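Local coordinates for protein tryptophan decarboxylase 1 (Oryza sativa subsp. japonica, PDB 6KHO) that decarboxylates L-tryptophan to tryptamine and 5-hydroxy-L-tryptophan to serotonin, using pyridoxal 5'-phosphate as cofactor and working as a homodimer, at residues 179-184 against 376-381; 170-173 against 177-180; 426-431 against 437-442. All coordinates share one frame; numbering follows the deposited sequence.

Contact 1. Residues 179-184 against 376-381; sequences MLVTLV and MQVGVG. With PLP (pyridoxal-5'-phosphate), chain J.
Val378 sets one methyl, CG2, against Leu180 and Val181 of helix 175-194, where the phosphate-gripping loop of the PLP-dependent (group II) decarboxylase fold runs past the helix. The firm part is small and apolar: Val378 CG2 lies 4.0 Å from Val181 CG1 and 4.1 Å from Leu180 CD2. Leu180 reaches it because its CG stands anti to the backbone N (chi1 172°), and its side chain crosses that of Val378 at about a right angle. Between 179-184 and 376-381 there is no hydrogen bond, and past Val378 the loop leaves the helix altogether. Its partly exposed end is shaped by polar bonds instead. Gln377 NE2 lies above the carbonyl plane of Gly379 and gives its O a bond of 2.9 Å; a second goes to Gly381 O, while OE1 accepts from Arg382 NE. The loop thus curls round one amide and turns two backbone N-H groups to the phosphate of a PLP that Thr175 and Ser176 of the second subunit also hold, so the site is built across the dimer. Val380 N reaches PLP O2P at 3.3 Å; Gly381 N points almost straight (177°) at PLP O3P, 2.7 Å away.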
loop_
_atom_site.group_PDB
_atom_site.type_symbol
_atom_site.label_atom_id
_atom_site.label_comp_id
_atom_site.label_asym_id
_atom_site.label_seq_id
_atom_site.Cartn_x
_atom_site.Cartn_y
_atom_site.Cartn_z
ATOM N N MET A 179 -1.945 2.679 12.242
ATOM C CA MET A 179 -2.943 2.676 13.299
ATOM C C MET A 179 -3.610 1.318 13.404
ATOM O O MET A 179 -3.821 0.808 14.509
ATOM C CB MET A 179 -3.988 3.758 13.036
ATOM C CG MET A 179 -3.496 5.147 13.335
ATOM S SD MET A 179 -4.602 6.389 12.644
ATOM C CE MET A 179 -3.854 7.881 13.297
ATOM N N LEU A 180 -3.947 0.719 12.265
ATOM C CA LEU A 180 -4.703 -0.532 12.285
ATOM C C LEU A 180 -3.895 -1.655 12.933
ATOM O O LEU A 180 -4.420 -2.421 13.751
ATOM C CB LEU A 180 -5.111 -0.922 10.867
ATOM C CG LEU A 180 -5.748 -2.304 10.664
ATOM C CD1 LEU A 180 -6.989 -2.485 11.555
ATOM C CD2 LEU A 180 -6.133 -2.510 9.217
ATOM N N VAL A 181 -2.617 -1.778 12.574
ATOM C CA VAL A 181 -1.874 -2.921 13.091
ATOM C C VAL A 181 -1.587 -2.742 14.584
ATOM O O VAL A 181 -1.584 -3.722 15.336
ATOM C CB VAL A 181 -0.592 -3.175 12.265
ATOM C CG1 VAL A 181 -0.932 -3.452 10.786
ATOM C CG2 VAL A 181 0.420 -2.028 12.382
ATOM N N THR A 182 -1.361 -1.512 15.049
ATOM C CA THR A 182 -1.152 -1.339 16.486
ATOM C C THR A 182 -2.459 -1.472 17.261
ATOM O O THR A 182 -2.450 -1.955 18.399
ATOM C CB THR A 182 -0.487 0.004 16.807
ATOM O OG1 THR A 182 -1.266 1.098 16.289
ATOM C CG2 THR A 182 0.932 0.045 16.241
ATOM N N LEU A 183 -3.582 -1.040 16.677
ATOM C CA LEU A 183 -4.878 -1.293 17.303
ATOM C C LEU A 183 -5.142 -2.785 17.430
ATOM O O LEU A 183 -5.712 -3.237 18.432
ATOM C CB LEU A 183 -6.006 -0.642 16.503
ATOM C CG LEU A 183 -6.250 0.840 16.723
ATOM C CD1 LEU A 183 -6.975 1.415 15.505
ATOM C CD2 LEU A 183 -7.081 1.019 17.995
ATOM N N VAL A 184 -4.755 -3.563 16.419
ATOM C CA VAL A 184 -4.988 -4.999 16.474
ATOM C C VAL A 184 -4.126 -5.632 17.560
ATOM O O VAL A 184 -4.596 -6.480 18.324
ATOM C CB VAL A 184 -4.744 -5.638 15.098
ATOM C CG1 VAL A 184 -4.561 -7.149 15.238
ATOM C CG2 VAL A 184 -5.929 -5.336 14.178
ATOM N N MET A 376 4.859 -7.729 9.865
ATOM C CA MET A 376 4.709 -6.414 10.479
ATOM C C MET A 376 3.694 -5.544 9.741
ATOM O O MET A 376 3.648 -4.332 9.970
ATOM C CB MET A 376 6.059 -5.694 10.538
ATOM C CG MET A 376 7.096 -6.400 11.382
ATOM S SD MET A 376 6.917 -5.907 13.097
ATOM C CE MET A 376 7.490 -4.205 13.036
ATOM N N GLN A 377 2.874 -6.132 8.870
ATOM C CA GLN A 377 1.962 -5.370 8.015
ATOM C C GLN A 377 0.723 -6.214 7.769
ATOM O O GLN A 377 0.658 -7.381 8.171
ATOM C CB GLN A 377 2.621 -5.003 6.674
ATOM C CG GLN A 377 2.898 -6.237 5.822
ATOM C CD GLN A 377 3.600 -5.931 4.487
ATOM O OE1 GLN A 377 4.253 -4.900 4.333
ATOM N NE2 GLN A 377 3.449 -6.832 3.522
ATOM N N VAL A 378 -0.240 -5.636 7.049
ATOM C CA VAL A 378 -1.469 -6.363 6.721
ATOM C C VAL A 378 -1.222 -7.419 5.644
ATOM O O VAL A 378 -1.615 -8.585 5.791
ATOM C CB VAL A 378 -2.574 -5.370 6.308
ATOM C CG1 VAL A 378 -3.753 -6.102 5.640
ATOM C CG2 VAL A 378 -3.032 -4.579 7.540
ATOM N N GLY A 379 -0.571 -7.038 4.540
ATOM C CA GLY A 379 -0.459 -7.896 3.377
ATOM C C GLY A 379 0.773 -8.792 3.388
ATOM O O GLY A 379 1.522 -8.869 4.363
ATOM N N VAL A 380 0.976 -9.484 2.265
ATOM C CA VAL A 380 2.114 -10.389 2.116
ATOM C C VAL A 380 3.198 -9.682 1.308
ATOM O O VAL A 380 4.262 -9.356 1.846
ATOM C CB VAL A 380 1.706 -11.727 1.469
ATOM C CG1 VAL A 380 2.886 -12.715 1.466
ATOM C CG2 VAL A 380 0.526 -12.337 2.219
ATOM N N GLY A 381 2.931 -9.418 0.022
ATOM C CA GLY A 381 3.908 -8.741 -0.812
ATOM C C GLY A 381 4.128 -7.294 -0.403
ATOM O O GLY A 381 3.335 -6.690 0.324
HETATM N N1 PLP J . -3.970 -15.002 -2.591
HETATM C C2 PLP J . -3.429 -15.501 -3.752
HETATM C C2A PLP J . -4.188 -16.505 -4.587
HETATM C C3 PLP J . -2.176 -15.061 -4.151
HETATM O O3 PLP J . -1.648 -15.558 -5.312
HETATM C C4 PLP J . -1.473 -14.115 -3.397
HETATM C C4A PLP J . -0.596 -13.135 -4.124
HETATM C C5 PLP J . -2.023 -13.646 -2.217
HETATM C C6 PLP J . -3.280 -14.087 -1.821
HETATM C C5A PLP J . -1.259 -12.644 -1.371
HETATM O O4P PLP J . -1.580 -11.342 -1.772
HETATM P P PLP J . -0.861 -10.007 -1.247
HETATM O O1P PLP J . -1.171 -8.968 -2.296
HETATM O O2P PLP J . -1.484 -9.675 0.091
HETATM O O3P PLP J . 0.630 -10.147 -1.083
#

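Contact 2. Residues 170-173 against 177-180; sequences VILG and EAML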
loop_
_atom_site.group_PDB
_atom_site.type_symbol
_atom_site.label_atom_id
_atom_site.label_comp_id
_atom_site.label_asym_id
_atom_site.label_seq_id
_atom_site.Cartn_x
_atom_site.Cartn_y
_atom_site.Cartn_z
ATOM N N VAL A 170 8.837 -0.613 10.690
ATOM C CA VAL A 170 8.418 -1.084 9.379
ATOM C C VAL A 170 7.961 0.124 8.572
ATOM O O VAL A 170 7.352 1.051 9.111
ATOM C CB VAL A 170 7.302 -2.152 9.480
ATOM C CG1 VAL A 170 6.052 -1.587 10.181
ATOM C CG2 VAL A 170 6.944 -2.700 8.082
ATOM N N ILE A 171 8.262 0.114 7.278
ATOM C CA ILE A 171 7.721 1.112 6.366
ATOM C C ILE A 171 6.403 0.577 5.821
ATOM O O ILE A 171 6.358 -0.511 5.237
ATOM C CB ILE A 171 8.699 1.428 5.226
ATOM C CG1 ILE A 171 10.002 2.014 5.787
ATOM C CG2 ILE A 171 8.043 2.378 4.233
ATOM C CD1 ILE A 171 11.111 2.152 4.689
ATOM N N LEU A 172 5.335 1.337 6.027
ATOM C CA LEU A 172 4.005 1.028 5.530
ATOM C C LEU A 172 3.589 2.097 4.523
ATOM O O LEU A 172 4.259 3.119 4.355
ATOM C CB LEU A 172 2.991 0.954 6.689
ATOM C CG LEU A 172 3.357 -0.030 7.804
ATOM C CD1 LEU A 172 2.452 0.117 9.037
ATOM C CD2 LEU A 172 3.317 -1.461 7.280
ATOM N N GLY A 173 2.460 1.858 3.854
ATOM C CA GLY A 173 1.957 2.840 2.907
ATOM C C GLY A 173 1.345 4.059 3.578
ATOM O O GLY A 173 1.521 5.186 3.108
ATOM N N GLU A 177 -2.769 2.243 8.079
ATOM C CA GLU A 177 -2.279 0.889 8.329
ATOM C C GLU A 177 -1.465 0.822 9.617
ATOM O O GLU A 177 -1.523 -0.176 10.341
ATOM C CB GLU A 177 -1.439 0.370 7.152
ATOM C CG GLU A 177 -1.147 -1.152 7.295
ATOM C CD GLU A 177 -0.441 -1.749 6.094
ATOM O OE1 GLU A 177 -0.201 -1.004 5.116
ATOM O OE2 GLU A 177 -0.130 -2.965 6.130
ATOM N N ALA A 178 -0.671 1.857 9.900
ATOM C CA ALA A 178 0.083 1.880 11.145
ATOM C C ALA A 178 -0.856 1.918 12.349
ATOM O O ALA A 178 -0.611 1.251 13.366
ATOM C CB ALA A 178 1.034 3.080 11.146
ATOM N N MET A 179 -1.945 2.679 12.242
ATOM C CA MET A 179 -2.943 2.676 13.299
ATOM C C MET A 179 -3.610 1.318 13.404
ATOM O O MET A 179 -3.821 0.808 14.509
ATOM C CB MET A 179 -3.988 3.758 13.036
ATOM C CG MET A 179 -3.496 5.147 13.335
ATOM S SD MET A 179 -4.602 6.389 12.644
ATOM C CE MET A 179 -3.854 7.881 13.297
ATOM N N LEU A 180 -3.947 0.719 12.265
ATOM C CA LEU A 180 -4.703 -0.532 12.285
ATOM C C LEU A 180 -3.895 -1.655 12.933
ATOM O O LEU A 180 -4.420 -2.421 13.751
ATOM C CB LEU A 180 -5.111 -0.922 10.867
ATOM C CG LEU A 180 -5.748 -2.304 10.664
ATOM C CD1 LEU A 180 -6.989 -2.485 11.555
ATOM C CD2 LEU A 180 -6.133 -2.510 9.217
HETATM O O HOH W 1 1.734 -0.963 3.447
#
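A beta-alpha unit of the PLP-dependent transferase fold makes this contact: strand 168-172, at one edge of the large mixed sheet, turns through a short connection into helix 175-194, whose first residues include the PLP-binding Thr175 and Ser176. Leu172, the last residue of the strand, points its side chain at the first turn of the helix and carries most of the packing. Its two methyls divide the work. CD1 presses on the helix backbone, 3.6 Å from Ala178 CA, and also meets the Ala178 methyl, CB, at 3.9 Å. CD2 lies against the carboxylate of Glu177, 3.9 Å from OE2, the two side chains crossing at about a right angle. With its first torsion swung opposite the amide nitrogen (chi1 -169°) and the chain extended beyond, Glu177 carries the carboxylate past Leu172 to the strand end. There its oxygens part company. OE2 accepts a hydrogen bond from Val378 N of the cofactor-binding loop, joining that loop to the helix start. OE1 stands 4.1 Å from Gly173 N, and a water closes the interval. Glu177 would therefore help to fix both the end of the strand and the neighbouring loop, one oxygen for each. The bridging water accepts from Gly173 N at 2.9 Å and donates to Glu177 OE1 at 2.6 Å.

Contact 3. Residues 426-431 against 437-442; sequences EVVVPR and CFRIRA
Glu426 and Arg439 form a hydrogen-bonded pair in an antiparallel beta hairpin, strands 425-427 and 435-440, at the edge of the four-stranded C-terminal sheet. Each backbone N gives a 3.0 Å bond to the other's O (Glu426 N to Arg439 O, Arg439 N to Glu426 O). Beyond the non-hydrogen-bonded pair Val427-Phe438, Val428 N donates to Cys437 O at 2.9 Å. On the face bearing Glu426 and Arg439 the two side chains run alongside each other. Glu426 CG sits between its backbone N and carbonyl carbon (chi1 53°), bringing OE2 to the guanidinium edge, where Arg439 NE meets it on the anti side at 3.0 Å and 177°. Arg439 NH2 and NH1 have further salt bridges, to Glu451 and Asp455. Arg441 lays a guanidinium face toward Glu426 CB, and its NH1 makes a long salt bridge, 3.6 Å, to Glu426 OE1. An alanine in place of Glu426 would probably leave Arg439 NE without its acceptor and Arg441 NH1 without its nearby countercharge. Val429 N, buried here, has no partner. At the turn side, a water takes the Cys437 N-H at 2.6 Å and lies 3.0 Å from Val429 O.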
loop_
_atom_site.group_PDB
_atom_site.type_symbol
_atom_site.label_atom_id
_atom_site.label_comp_id
_atom_site.label_asym_id
_atom_site.label_seq_id
_atom_site.Cartn_x
_atom_site.Cartn_y
_atom_site.Cartn_z
ATOM N N GLU A 426 -7.166 37.772 11.439
ATOM C CA GLU A 426 -6.649 37.254 12.697
ATOM C C GLU A 426 -6.012 35.891 12.468
ATOM O O GLU A 426 -6.475 35.113 11.630
ATOM C CB GLU A 426 -7.745 37.142 13.767
ATOM C CG GLU A 426 -8.982 36.360 13.354
ATOM C CD GLU A 426 -9.985 36.221 14.495
ATOM O OE1 GLU A 426 -9.559 36.355 15.664
ATOM O OE2 GLU A 426 -11.187 35.979 14.224
ATOM N N VAL A 427 -4.935 35.623 13.201
ATOM C CA VAL A 427 -4.331 34.296 13.247
ATOM C C VAL A 427 -5.035 33.524 14.354
ATOM O O VAL A 427 -5.005 33.936 15.516
ATOM C CB VAL A 427 -2.817 34.371 13.493
ATOM C CG1 VAL A 427 -2.249 32.977 13.759
ATOM C CG2 VAL A 427 -2.114 35.018 12.298
ATOM N N VAL A 428 -5.664 32.407 13.992
ATOM C CA VAL A 428 -6.632 31.773 14.881
ATOM C C VAL A 428 -5.950 30.991 16.008
ATOM O O VAL A 428 -6.419 31.004 17.150
ATOM C CB VAL A 428 -7.579 30.890 14.051
ATOM C CG1 VAL A 428 -8.369 29.957 14.950
ATOM C CG2 VAL A 428 -8.516 31.770 13.240
ATOM N N VAL A 429 -4.855 30.291 15.724
ATOM C CA VAL A 429 -4.129 29.552 16.758
ATOM C C VAL A 429 -2.645 29.859 16.609
ATOM O O VAL A 429 -2.203 30.346 15.560
ATOM C CB VAL A 429 -4.385 28.027 16.673
ATOM C CG1 VAL A 429 -5.861 27.695 16.875
ATOM C CG2 VAL A 429 -3.849 27.456 15.337
ATOM N N PRO A 430 -1.847 29.591 17.645
ATOM C CA PRO A 430 -0.393 29.734 17.490
ATOM C C PRO A 430 0.124 28.776 16.427
ATOM O O PRO A 430 -0.390 27.669 16.263
ATOM C CB PRO A 430 0.157 29.380 18.879
ATOM C CG PRO A 430 -1.006 29.527 19.813
ATOM C CD PRO A 430 -2.229 29.210 19.017
ATOM N N ARG A 431 1.136 29.224 15.685
ATOM C CA ARG A 431 1.742 28.424 14.623
ATOM C C ARG A 431 2.905 27.624 15.205
ATOM O O ARG A 431 3.878 28.206 15.692
ATOM C CB ARG A 431 2.217 29.318 13.472
ATOM C CG ARG A 431 2.992 28.592 12.352
ATOM C CD ARG A 431 3.948 29.536 11.615
ATOM N NE ARG A 431 4.839 30.212 12.553
ATOM C CZ ARG A 431 5.883 29.636 13.146
ATOM N NH1 ARG A 431 6.186 28.368 12.887
ATOM N NH2 ARG A 431 6.623 30.325 14.006
ATOM N N CYS A 437 -3.095 29.148 10.378
ATOM C CA CYS A 437 -4.549 29.220 10.328
ATOM C C CYS A 437 -4.963 30.675 10.536
ATOM O O CYS A 437 -4.540 31.308 11.508
ATOM C CB CYS A 437 -5.188 28.317 11.389
ATOM S SG CYS A 437 -5.027 26.514 11.113
ATOM N N PHE A 438 -5.779 31.197 9.624
ATOM C CA PHE A 438 -6.127 32.610 9.637
ATOM C C PHE A 438 -7.537 32.775 9.093
ATOM O O PHE A 438 -8.081 31.873 8.448
ATOM C CB PHE A 438 -5.131 33.451 8.820
ATOM C CG PHE A 438 -5.299 33.321 7.328
ATOM C CD1 PHE A 438 -4.959 32.145 6.672
ATOM C CD2 PHE A 438 -5.804 34.371 6.581
ATOM C CE1 PHE A 438 -5.119 32.022 5.300
ATOM C CE2 PHE A 438 -5.962 34.255 5.204
ATOM C CZ PHE A 438 -5.622 33.080 4.564
ATOM N N ARG A 439 -8.135 33.934 9.371
ATOM C CA ARG A 439 -9.449 34.219 8.812
ATOM C C ARG A 439 -9.704 35.718 8.814
ATOM O O ARG A 439 -9.012 36.493 9.483
ATOM C CB ARG A 439 -10.559 33.480 9.571
ATOM C CG ARG A 439 -10.809 33.955 10.989
ATOM C CD ARG A 439 -12.136 33.392 11.475
ATOM N NE ARG A 439 -12.863 34.345 12.308
ATOM C CZ ARG A 439 -14.177 34.530 12.256
ATOM N NH1 ARG A 439 -14.921 33.828 11.404
ATOM N NH2 ARG A 439 -14.750 35.418 13.057
ATOM N N ILE A 440 -10.696 36.109 8.016
ATOM C CA ILE A 440 -11.221 37.469 8.050
ATOM C C ILE A 440 -11.929 37.679 9.383
ATOM O O ILE A 440 -12.900 36.981 9.698
ATOM C CB ILE A 440 -12.169 37.720 6.869
ATOM C CG1 ILE A 440 -11.379 37.858 5.562
ATOM C CG2 ILE A 440 -13.032 38.958 7.123
ATOM C CD1 ILE A 440 -12.233 37.698 4.312
ATOM N N ARG A 441 -11.421 38.625 10.175
ATOM C CA ARG A 441 -11.978 38.980 11.474
ATOM C C ARG A 441 -13.416 39.478 11.337
ATOM O O ARG A 441 -13.837 39.973 10.288
ATOM C CB ARG A 441 -11.124 40.072 12.124
ATOM C CG ARG A 441 -10.831 39.872 13.591
ATOM C CD ARG A 441 -10.446 41.189 14.266
ATOM N NE ARG A 441 -9.009 41.459 14.207
ATOM C CZ ARG A 441 -8.079 40.793 14.895
ATOM N NH1 ARG A 441 -8.425 39.799 15.712
ATOM N NH2 ARG A 441 -6.796 41.122 14.767
ATOM N N ALA A 442 -14.175 39.348 12.422
ATOM C CA ALA A 442 -15.468 40.011 12.508
ATOM C C ALA A 442 -15.271 41.468 12.912
ATOM O O ALA A 442 -14.448 41.783 13.780
ATOM C CB ALA A 442 -16.380 39.305 13.506
HETATM O O HOH W 2 -1.992 29.443 12.731
#

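In the fold
Contacts 1 and 2 are neighbours in the large domain, their centres 6 Å apart, and both use helix 175-194: contact 2 ties its start to the edge strand, contact 1 sets the next turn against the cofactor loop. One glutamate of that helix couples them. The touching residues of contact 1 are all buried and meet through apolar groups, its polar bonds kept for the loop and the phosphate; contact 2 is partly buried and adds a water bridge. Contact 3, also partly buried, lies across the chain's centre from contact 1, about 39 Å away between centres, in the separate antiparallel sheet, where paired backbones and salt bridges outweigh apolar packing.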